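Local coordinates for protein multicopper oxidase (PDB 6VOW) that probably oxidises phenolic and related substrates at one copper site and passes the electrons to a copper cluster that reduces dioxygen to water, as laccases do, at residues A130-Y135 / R222-D227; Y244-H249 / M266-A271; G68-C73 / P152-E157. All coordinates share one frame; numbering follows the deposited sequence. Where two conformers were deposited one is given.

Contact 1: A130-Y135 / R222-D227; sequences AGNFWY and RLFNLD
N132 and R222 make the one hydrogen bond between these strands. R222 reaches N132 through a chain extended from CG to NE, and its NH1 donates to OD1 of N132 at 3.0 Å, with an angle of 154° at the hydrogen. The amide oxygen lies in the plane of the guanidinium, at its edge, while amide and guanidinium planes stand nearly perpendicular. An asparagine suits this buried place because its two ends do different work: OD1 takes the arginine, and ND2 donates to OD1 of D269. R222 in turn has a salt bridge from NH2 to E166, so its charge is matched within the interior.

The rest is packing. The ring of F224 turns its edge to the backbone of F133, with CE2 3.2 Å from O of F133, a placement that sets the weakly positive rim of the ring against a carbonyl. The same CE2 touches CB of N132 at 3.6 Å. Further along, CD2 of L226 approaches W134 obliquely, nearest CE3 at 3.5 Å and close to CB and CG as well. O of N225 sits over one face of the indole, offset toward the rim, 4.3 Å above its plane.

The strand axes are 8.0 Å apart and only 28° from parallel, so side chains rather than backbones join the strands. This is the interface between two cupredoxin-like domains, where W134 also lines the pocket of the Cu-O-Cu linkage of the trinuclear copper cluster characteristic of multicopper oxidases.

Contact 2: Y244-H249 / M266-A271; sequences YALDGH and MRIDLA
Y244 starts the pairing, its N donating to O of D269 at 3.0 Å in an almost straight bond. Its ring runs out to A271, where CE1 rests 3.8 Å from CB of A271; the small alanine leaves room for the broad tyrosine, whose OH is bonded to the carbonyl of P306. A245 forms the antiparallel hydrogen-bonded pair with D269, O of A245 accepting from N of D269 at 2.9 Å. Its methyl lies beside the D269 carboxylate, whose OD1 is held by N132 and R220. L246 turns to the other face in a non-hydrogen-bonded pair with I268, and CD2 of the leucine meets CG2 of the isoleucine, two branched side chains suited to the apolar side of the sheet.

At D247 the strand gives way to a turn. Its N donates to O of R267 at 2.8 Å, and its OD1 accepts from N of R267 at 3.0 Å, on the anti side of the carboxylate. With CG beside its own backbone N (chi1 -50°), the carboxylate faces the same R267 backbone as that N, and a water bridges OD1 to O of R267. OD2 is bonded to T412. The chain of R267 is bent at chi2 and chi3; CA of D247 lies over the centre of one guanidinium face, 3.4 Å above its plane, and NE and NH2 are taken by N132 and D413. An alanine at D247 would probably leave N of R267 without its side-chain acceptor, the water with one bond fewer, and T412 without its mate. The positive phi of G248 favours glycine.

Strands 240-246 and 267-273 thus pair antiparallel beside the type I' turn D247-G248, which links 240-246 to 249-255 in the six-stranded sheet of the middle cupredoxin-like domain.

Contact 3: G68-C73 / P152-E157; sequences GVELRC and PLVVEE
P152 begins the parallel pairing with its O, which accepts from N of L71 at 3.0 Å; lacking an N-H, it places its ring instead, CD lying 3.2 Å from O of G68. CG of the ring also meets CG of E70, the two side chains crossing at about a right angle. L153 pairs with L71, and its CD1 reaches 3.6 Å from CB of L71, apolar groups on the face that looks into the domain toward W95 and L79.

V154 gives N to O of L71 and takes N of C73 on its O, each at 2.8 Å, both toward the same strand. CG1 lies over the centre of one face of the R72 guanidinium, 3.7 Å above its plane. A beta-branched valine suits an extended strand, and its methyls give apolar surface to the arginine face (CG1) and the E70 carboxylate (CG2). V155, on the other face, packs loosely on C73.

E156 closes the pairing by donating N to O of C73 and by turning its carboxylate to R72. Its OE2, 11° out of the guanidinium plane, is gripped side-on by NE of R72 at 2.9 Å, on the anti lone pair, and by NH2 at 2.8 Å, from above the carboxylate plane. Bends at chi2 and chi3 fold CD and NE of R72 back, and its chain runs alongside V154. NH1 goes to OE1 of E70, which has S168 at its other oxygen, while E166 adds another acidic partner to R72.

Together these residues form a salt-bridge network over the parallel edge strand of a cupredoxin-like β-sheet, in the N-terminal domain of the multicopper oxidase.

How the contacts relate
All three contacts are largely buried, but contact 3 has partly exposed charged residues and contact 1 lies nearest the middle of the chain. Contacts 2 and 3 are backbone-paired strands, antiparallel and parallel respectively, within separate sheets; contact 1 joins those sheets through side chains. Its strand 131-136 neighbours strand 151-156 of contact 3, and its strand 218-225 neighbours strand 267-273 of contact 2. O of N132 meets NE of R267 at 2.7 Å, and V154 packs against R222. Contacts 2 and 3 do not touch. Contact 3 adds a salt-bridge network to its backbone bonds, contact 2 buried D247-R267 bonds at a turn; contact 1 combines aromatic packing with one Asn-Arg hydrogen bond, W134 alone lining the copper pocket.

Contact 1: A130-Y135 / R222-D227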
loop_
_atom_site.group_PDB
_atom_site.type_symbol
_atom_site.label_atom_id
_atom_site.label_comp_id
_atom_site.label_asym_id
_atom_site.label_seq_id
_atom_site.Cartn_x
_atom_site.Cartn_y
_atom_site.Cartn_z
ATOM N N ALA A 130 1.252 4.407 -13.762
ATOM C CA ALA A 130 0.323 3.309 -13.868
ATOM C C ALA A 130 0.706 2.325 -12.838
ATOM O O ALA A 130 1.862 2.262 -12.404
ATOM C CB ALA A 130 0.409 2.662 -15.225
ATOM N N GLY A 131 -0.292 1.580 -12.451
ATOM C CA GLY A 131 -0.175 0.516 -11.545
ATOM C C GLY A 131 -1.094 0.611 -10.381
ATOM O O GLY A 131 -2.154 1.233 -10.450
ATOM N N ASN A 132 -0.694 -0.078 -9.325
ATOM C CA ASN A 132 -1.538 -0.395 -8.153
ATOM C C ASN A 132 -1.201 0.516 -7.052
ATOM O O ASN A 132 -0.027 0.523 -6.641
ATOM C CB ASN A 132 -1.198 -1.832 -7.681
ATOM C CG ASN A 132 -1.532 -2.834 -8.750
ATOM O OD1 ASN A 132 -2.639 -2.780 -9.341
ATOM N ND2 ASN A 132 -0.608 -3.736 -9.034
ATOM N N PHE A 133 -2.192 1.246 -6.560
ATOM C CA PHE A 133 -1.920 2.165 -5.456
ATOM C C PHE A 133 -3.036 1.852 -4.525
ATOM O O PHE A 133 -3.861 0.909 -4.770
ATOM C CB PHE A 133 -1.877 3.641 -5.966
ATOM C CG PHE A 133 -0.812 3.843 -6.919
ATOM C CD1 PHE A 133 0.457 3.943 -6.510
ATOM C CD2 PHE A 133 -1.072 3.691 -8.275
ATOM C CE1 PHE A 133 1.490 4.028 -7.421
ATOM C CE2 PHE A 133 -0.074 3.717 -9.194
ATOM C CZ PHE A 133 1.227 3.924 -8.769
ATOM N N TRP A 134 -3.093 2.613 -3.462
ATOM C CA TRP A 134 -4.302 2.517 -2.587
ATOM C C TRP A 134 -4.492 3.804 -1.860
ATOM O O TRP A 134 -3.645 4.724 -1.920
ATOM C CB TRP A 134 -4.229 1.318 -1.584
ATOM C CG TRP A 134 -3.107 1.295 -0.630
ATOM C CD1 TRP A 134 -1.794 1.329 -0.898
ATOM C CD2 TRP A 134 -3.238 1.239 0.776
ATOM N NE1 TRP A 134 -1.099 1.287 0.261
ATOM C CE2 TRP A 134 -1.980 1.191 1.303
ATOM C CE3 TRP A 134 -4.324 1.161 1.624
ATOM C CZ2 TRP A 134 -1.757 1.160 2.655
ATOM C CZ3 TRP A 134 -4.116 1.071 2.957
ATOM C CH2 TRP A 134 -2.837 1.026 3.471
ATOM N N TYR A 135 -5.561 3.845 -1.120
ATOM C CA TYR A 135 -5.941 5.040 -0.400
ATOM C C TYR A 135 -6.487 4.692 0.973
ATOM O O TYR A 135 -7.185 3.680 1.175
ATOM C CB TYR A 135 -6.984 5.802 -1.252
ATOM C CG TYR A 135 -8.301 5.093 -1.465
ATOM C CD1 TYR A 135 -9.358 5.364 -0.635
ATOM C CD2 TYR A 135 -8.510 4.226 -2.528
ATOM C CE1 TYR A 135 -10.587 4.762 -0.783
ATOM C CE2 TYR A 135 -9.769 3.632 -2.706
ATOM C CZ TYR A 135 -10.795 3.927 -1.795
ATOM O OH TYR A 135 -12.032 3.381 -1.845
ATOM N N ARG A 222 -3.814 -8.330 -9.212
ATOM C CA ARG A 222 -3.359 -7.092 -8.568
ATOM C C ARG A 222 -3.531 -7.357 -7.083
ATOM O O ARG A 222 -4.649 -7.560 -6.644
ATOM C CB ARG A 222 -4.267 -5.914 -8.997
ATOM C CG ARG A 222 -4.232 -5.650 -10.484
ATOM C CD ARG A 222 -5.250 -4.589 -10.834
ATOM N NE ARG A 222 -5.256 -4.189 -12.269
ATOM C CZ ARG A 222 -4.388 -3.368 -12.846
ATOM N NH1 ARG A 222 -3.384 -2.897 -12.227
ATOM N NH2 ARG A 222 -4.513 -3.040 -14.143
ATOM N N LEU A 223 -2.429 -7.368 -6.335
ATOM C CA LEU A 223 -2.460 -7.795 -4.905
ATOM C C LEU A 223 -2.157 -6.592 -4.099
ATOM O O LEU A 223 -1.084 -5.978 -4.258
ATOM C CB LEU A 223 -1.405 -8.832 -4.677
ATOM C CG LEU A 223 -1.929 -10.178 -5.206
ATOM C CD1 LEU A 223 -0.803 -11.066 -5.701
ATOM C CD2 LEU A 223 -2.633 -10.866 -4.074
ATOM N N PHE A 224 -3.120 -6.224 -3.276
ATOM C CA PHE A 224 -3.018 -5.068 -2.406
ATOM C C PHE A 224 -3.045 -5.518 -0.949
ATOM O O PHE A 224 -3.967 -6.217 -0.505
ATOM C CB PHE A 224 -4.199 -4.105 -2.595
ATOM C CG PHE A 224 -4.468 -3.694 -4.004
ATOM C CD1 PHE A 224 -5.183 -4.497 -4.843
ATOM C CD2 PHE A 224 -4.044 -2.473 -4.467
ATOM C CE1 PHE A 224 -5.483 -4.042 -6.128
ATOM C CE2 PHE A 224 -4.261 -2.062 -5.760
ATOM C CZ PHE A 224 -5.050 -2.831 -6.575
ATOM N N ASN A 225 -2.048 -5.104 -0.203
ATOM C CA ASN A 225 -2.075 -5.401 1.225
ATOM C C ASN A 225 -2.670 -4.170 1.896
ATOM O O ASN A 225 -1.997 -3.121 2.051
ATOM C CB ASN A 225 -0.673 -5.753 1.747
ATOM C CG ASN A 225 -0.673 -5.986 3.273
ATOM O OD1 ASN A 225 -1.585 -5.547 3.989
ATOM N ND2 ASN A 225 0.354 -6.687 3.762
ATOM N N LEU A 226 -3.948 -4.275 2.252
ATOM C CA LEU A 226 -4.601 -3.182 2.825
ATOM C C LEU A 226 -4.609 -3.290 4.318
ATOM O O LEU A 226 -5.304 -2.516 4.948
ATOM C CB LEU A 226 -6.013 -2.974 2.256
ATOM C CG LEU A 226 -6.077 -2.939 0.755
ATOM C CD1 LEU A 226 -7.500 -2.588 0.379
ATOM C CD2 LEU A 226 -5.148 -1.886 0.159
ATOM N N ASP A 227 -3.743 -4.128 4.879
ATOM C CA ASP A 227 -3.721 -4.342 6.284
ATOM C C ASP A 227 -2.927 -3.316 7.049
ATOM O O ASP A 227 -2.034 -2.776 6.558
ATOM C CB ASP A 227 -3.204 -5.705 6.618
ATOM C CG ASP A 227 -3.642 -6.121 8.039
ATOM O OD1 ASP A 227 -4.880 -6.403 8.213
ATOM O OD2 ASP A 227 -2.749 -6.045 8.973
#

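Contact 2: Y244-H249 / M266-A271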
loop_
_atom_site.group_PDB
_atom_site.type_symbol
_atom_site.label_atom_id
_atom_site.label_comp_id
_atom_site.label_asym_id
_atom_site.label_seq_id
_atom_site.Cartn_x
_atom_site.Cartn_y
_atom_site.Cartn_z
ATOM N N TYR A 244 5.376 -8.794 -12.182
ATOM C CA TYR A 244 5.532 -7.765 -13.228
ATOM C C TYR A 244 5.688 -6.374 -12.714
ATOM O O TYR A 244 6.151 -5.462 -13.461
ATOM C CB TYR A 244 4.344 -7.765 -14.138
ATOM C CG TYR A 244 4.462 -8.705 -15.310
ATOM C CD1 TYR A 244 4.613 -10.059 -15.108
ATOM C CD2 TYR A 244 4.504 -8.232 -16.587
ATOM C CE1 TYR A 244 4.731 -10.942 -16.179
ATOM C CE2 TYR A 244 4.624 -9.064 -17.667
ATOM C CZ TYR A 244 4.711 -10.408 -17.465
ATOM O OH TYR A 244 4.814 -11.167 -18.537
ATOM N N ALA A 245 5.238 -6.160 -11.490
ATOM C CA ALA A 245 5.402 -4.870 -10.844
ATOM C C ALA A 245 5.272 -4.951 -9.356
ATOM O O ALA A 245 4.470 -5.735 -8.833
ATOM C CB ALA A 245 4.342 -3.911 -11.325
ATOM N N LEU A 246 5.983 -4.046 -8.701
ATOM C CA LEU A 246 5.995 -3.941 -7.209
ATOM C C LEU A 246 5.738 -2.513 -6.759
ATOM O O LEU A 246 6.484 -1.538 -7.170
ATOM C CB LEU A 246 7.315 -4.396 -6.655
ATOM C CG LEU A 246 7.999 -5.594 -7.250
ATOM C CD1 LEU A 246 9.447 -5.714 -6.692
ATOM C CD2 LEU A 246 7.156 -6.835 -7.013
ATOM N N ASP A 247 4.668 -2.380 -5.963
ATOM C CA ASP A 247 4.318 -1.124 -5.324
ATOM C C ASP A 247 4.111 -0.077 -6.437
ATOM O O ASP A 247 4.631 1.022 -6.404
ATOM C CB ASP A 247 5.419 -0.760 -4.322
ATOM C CG ASP A 247 5.765 -1.955 -3.381
ATOM O OD1 ASP A 247 4.866 -2.531 -2.794
ATOM O OD2 ASP A 247 6.934 -2.370 -3.306
ATOM N N GLY A 248 3.326 -0.486 -7.421
ATOM C CA GLY A 248 2.918 0.364 -8.584
ATOM C C GLY A 248 4.000 0.712 -9.606
ATOM O O GLY A 248 3.853 1.680 -10.367
ATOM N N HIS A 249 5.106 -0.039 -9.639
ATOM C CA HIS A 249 6.184 0.243 -10.586
ATOM C C HIS A 249 6.713 -1.010 -11.254
ATOM O O HIS A 249 7.091 -1.968 -10.578
ATOM C CB HIS A 249 7.272 0.964 -9.911
ATOM C CG HIS A 249 6.846 2.292 -9.467
ATOM N ND1 HIS A 249 6.863 3.400 -10.280
ATOM C CD2 HIS A 249 6.257 2.666 -8.322
ATOM C CE1 HIS A 249 6.369 4.426 -9.607
ATOM N NE2 HIS A 249 5.992 3.995 -8.417
ATOM N N MET A 266 1.959 -2.608 0.613
ATOM C CA MET A 266 2.602 -3.045 -0.587
ATOM C C MET A 266 1.655 -3.692 -1.534
ATOM O O MET A 266 0.630 -4.227 -1.190
ATOM C CB MET A 266 3.753 -4.007 -0.264
ATOM C CG MET A 266 4.863 -3.285 0.501
ATOM S SD MET A 266 6.092 -4.467 1.078
ATOM C CE MET A 266 7.127 -4.756 -0.320
ATOM N N ARG A 267 2.042 -3.651 -2.779
ATOM C CA ARG A 267 1.228 -4.244 -3.827
ATOM C C ARG A 267 2.126 -4.921 -4.812
ATOM O O ARG A 267 3.296 -4.595 -4.954
ATOM C CB ARG A 267 0.491 -3.105 -4.549
ATOM C CG ARG A 267 -0.427 -2.264 -3.712
ATOM C CD ARG A 267 0.249 -1.056 -3.115
ATOM N NE ARG A 267 0.779 -0.054 -4.076
ATOM C CZ ARG A 267 1.788 0.752 -3.786
ATOM N NH1 ARG A 267 2.439 0.635 -2.633
ATOM N NH2 ARG A 267 2.217 1.616 -4.669
ATOM N N ILE A 268 1.549 -5.820 -5.565
ATOM C CA ILE A 268 2.239 -6.443 -6.662
ATOM C C ILE A 268 1.238 -6.714 -7.752
ATOM O O ILE A 268 0.038 -6.913 -7.516
ATOM C CB ILE A 268 2.893 -7.830 -6.283
ATOM C CG1 ILE A 268 1.899 -8.892 -5.725
ATOM C CG2 ILE A 268 3.987 -7.617 -5.276
ATOM C CD1 ILE A 268 2.605 -10.189 -5.409
ATOM N N ASP A 269 1.770 -6.806 -8.947
ATOM C CA ASP A 269 1.021 -7.441 -10.046
ATOM C C ASP A 269 1.706 -8.756 -10.216
ATOM O O ASP A 269 2.923 -8.804 -10.444
ATOM C CB ASP A 269 1.207 -6.705 -11.327
ATOM C CG ASP A 269 0.371 -5.448 -11.416
ATOM O OD1 ASP A 269 -0.845 -5.511 -11.160
ATOM O OD2 ASP A 269 0.941 -4.402 -11.798
ATOM N N LEU A 270 0.903 -9.794 -10.139
ATOM C CA LEU A 270 1.343 -11.121 -10.122
ATOM C C LEU A 270 0.635 -11.699 -11.327
ATOM O O LEU A 270 -0.601 -11.817 -11.304
ATOM C CB LEU A 270 0.945 -11.785 -8.776
ATOM C CG LEU A 270 1.341 -13.265 -8.703
ATOM C CD1 LEU A 270 2.771 -13.499 -9.132
ATOM C CD2 LEU A 270 1.129 -13.896 -7.371
ATOM N N ALA A 271 1.367 -11.940 -12.407
ATOM C CA ALA A 271 0.748 -12.631 -13.568
ATOM C C ALA A 271 0.828 -14.104 -13.415
ATOM O O ALA A 271 1.949 -14.654 -13.214
ATOM C CB ALA A 271 1.413 -12.276 -14.838
HETATM O O HOH W 1 5.382 -5.089 -3.199
#

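Contact 3: G68-C73 / P152-E157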
loop_
_atom_site.group_PDB
_atom_site.type_symbol
_atom_site.label_atom_id
_atom_site.label_comp_id
_atom_site.label_asym_id
_atom_site.label_seq_id
_atom_site.Cartn_x
_atom_site.Cartn_y
_atom_site.Cartn_z
ATOM N N GLY A 68 -12.636 -0.684 0.736
ATOM C CA GLY A 68 -13.381 0.295 -0.025
ATOM C C GLY A 68 -13.480 0.039 -1.534
ATOM O O GLY A 68 -12.731 -0.745 -2.169
ATOM N N VAL A 69 -14.427 0.713 -2.122
ATOM C CA VAL A 69 -14.624 0.640 -3.546
ATOM C C VAL A 69 -13.309 0.814 -4.338
ATOM O O VAL A 69 -12.365 1.525 -3.893
ATOM C CB VAL A 69 -15.565 1.770 -3.948
ATOM C CG1 VAL A 69 -14.718 2.950 -4.385
ATOM C CG2 VAL A 69 -16.520 1.301 -5.021
ATOM N N GLU A 70 -13.229 0.143 -5.491
ATOM C CA GLU A 70 -12.038 0.287 -6.354
ATOM C C GLU A 70 -12.060 1.646 -7.128
ATOM O O GLU A 70 -12.965 1.955 -7.762
ATOM C CB GLU A 70 -11.727 -0.927 -7.282
ATOM C CG GLU A 70 -10.269 -0.779 -7.840
ATOM C CD GLU A 70 -9.688 -1.994 -8.604
ATOM O OE1 GLU A 70 -9.490 -1.818 -9.809
ATOM O OE2 GLU A 70 -9.353 -3.079 -8.048
ATOM N N LEU A 71 -11.095 2.495 -6.923
ATOM C CA LEU A 71 -10.989 3.674 -7.791
ATOM C C LEU A 71 -10.114 3.376 -9.022
ATOM O O LEU A 71 -8.977 2.780 -8.897
ATOM C CB LEU A 71 -10.475 4.868 -7.031
ATOM C CG LEU A 71 -11.468 5.827 -6.389
ATOM C CD1 LEU A 71 -12.456 5.217 -5.532
ATOM C CD2 LEU A 71 -10.723 6.813 -5.530
ATOM N N ARG A 72 -10.610 3.730 -10.208
ATOM C CA ARG A 72 -9.724 3.568 -11.425
ATOM C C ARG A 72 -9.450 4.889 -12.068
ATOM O O ARG A 72 -10.380 5.732 -12.141
ATOM C CB ARG A 72 -10.349 2.784 -12.551
ATOM C CG ARG A 72 -10.965 1.495 -12.221
ATOM C CD ARG A 72 -9.942 0.448 -12.009
ATOM N NE ARG A 72 -9.392 -0.072 -13.241
ATOM C CZ ARG A 72 -8.994 -1.336 -13.407
ATOM N NH1 ARG A 72 -9.068 -2.283 -12.458
ATOM N NH2 ARG A 72 -8.506 -1.639 -14.556
ATOM N N CYS A 73 -8.193 5.057 -12.500
ATOM C CA CYS A 73 -7.818 6.142 -13.358
ATOM C C CYS A 73 -6.953 5.584 -14.487
ATOM O O CYS A 73 -6.790 4.351 -14.639
ATOM C CB CYS A 73 -7.063 7.228 -12.594
ATOM S SG CYS A 73 -7.032 8.936 -13.410
ATOM N N PRO A 152 -8.482 -0.070 -2.811
ATOM C CA PRO A 152 -7.554 -0.117 -3.943
ATOM C C PRO A 152 -7.776 1.035 -4.948
ATOM O O PRO A 152 -8.959 1.397 -5.200
ATOM C CB PRO A 152 -7.880 -1.488 -4.616
ATOM C CG PRO A 152 -9.213 -1.869 -4.160
ATOM C CD PRO A 152 -9.671 -0.847 -3.099
ATOM N N LEU A 153 -6.665 1.587 -5.472
ATOM C CA LEU A 153 -6.624 2.526 -6.643
ATOM C C LEU A 153 -5.784 1.967 -7.770
ATOM O O LEU A 153 -4.599 1.700 -7.589
ATOM C CB LEU A 153 -6.031 3.852 -6.250
ATOM C CG LEU A 153 -5.767 4.918 -7.289
ATOM C CD1 LEU A 153 -7.018 5.181 -8.070
ATOM C CD2 LEU A 153 -5.232 6.175 -6.642
ATOM N N VAL A 154 -6.405 1.689 -8.913
ATOM C CA VAL A 154 -5.687 1.243 -10.130
ATOM C C VAL A 154 -5.523 2.406 -11.091
ATOM O O VAL A 154 -6.520 3.034 -11.446
ATOM C CB VAL A 154 -6.441 0.098 -10.849
ATOM C CG1 VAL A 154 -5.705 -0.356 -12.072
ATOM C CG2 VAL A 154 -6.593 -1.111 -9.930
ATOM N N VAL A 155 -4.283 2.710 -11.481
ATOM C CA VAL A 155 -4.000 3.585 -12.557
ATOM C C VAL A 155 -3.639 2.715 -13.760
ATOM O O VAL A 155 -2.602 2.067 -13.761
ATOM C CB VAL A 155 -2.913 4.611 -12.178
ATOM C CG1 VAL A 155 -2.652 5.590 -13.356
ATOM C CG2 VAL A 155 -3.377 5.416 -10.930
ATOM N N GLU A 156 -4.581 2.608 -14.727
ATOM C CA GLU A 156 -4.386 1.872 -15.913
ATOM C C GLU A 156 -3.172 2.417 -16.721
ATOM O O GLU A 156 -2.870 3.633 -16.742
ATOM C CB GLU A 156 -5.684 1.848 -16.727
ATOM C CG GLU A 156 -6.768 0.999 -16.026
ATOM C CD GLU A 156 -8.142 1.000 -16.692
ATOM O OE1 GLU A 156 -8.147 1.405 -17.864
ATOM O OE2 GLU A 156 -9.181 0.599 -16.066
ATOM N N GLU A 157 -2.422 1.516 -17.338
ATOM C CA GLU A 157 -1.302 1.957 -18.265
ATOM C C GLU A 157 -1.885 2.827 -19.439
ATOM O O GLU A 157 -3.028 2.646 -19.868
ATOM C CB GLU A 157 -0.553 0.783 -18.890
ATOM C CG GLU A 157 0.261 -0.102 -17.924
ATOM C CD GLU A 157 -0.655 -0.935 -16.971
ATOM O OE1 GLU A 157 -1.781 -1.458 -17.362
ATOM O OE2 GLU A 157 -0.244 -1.066 -15.802
#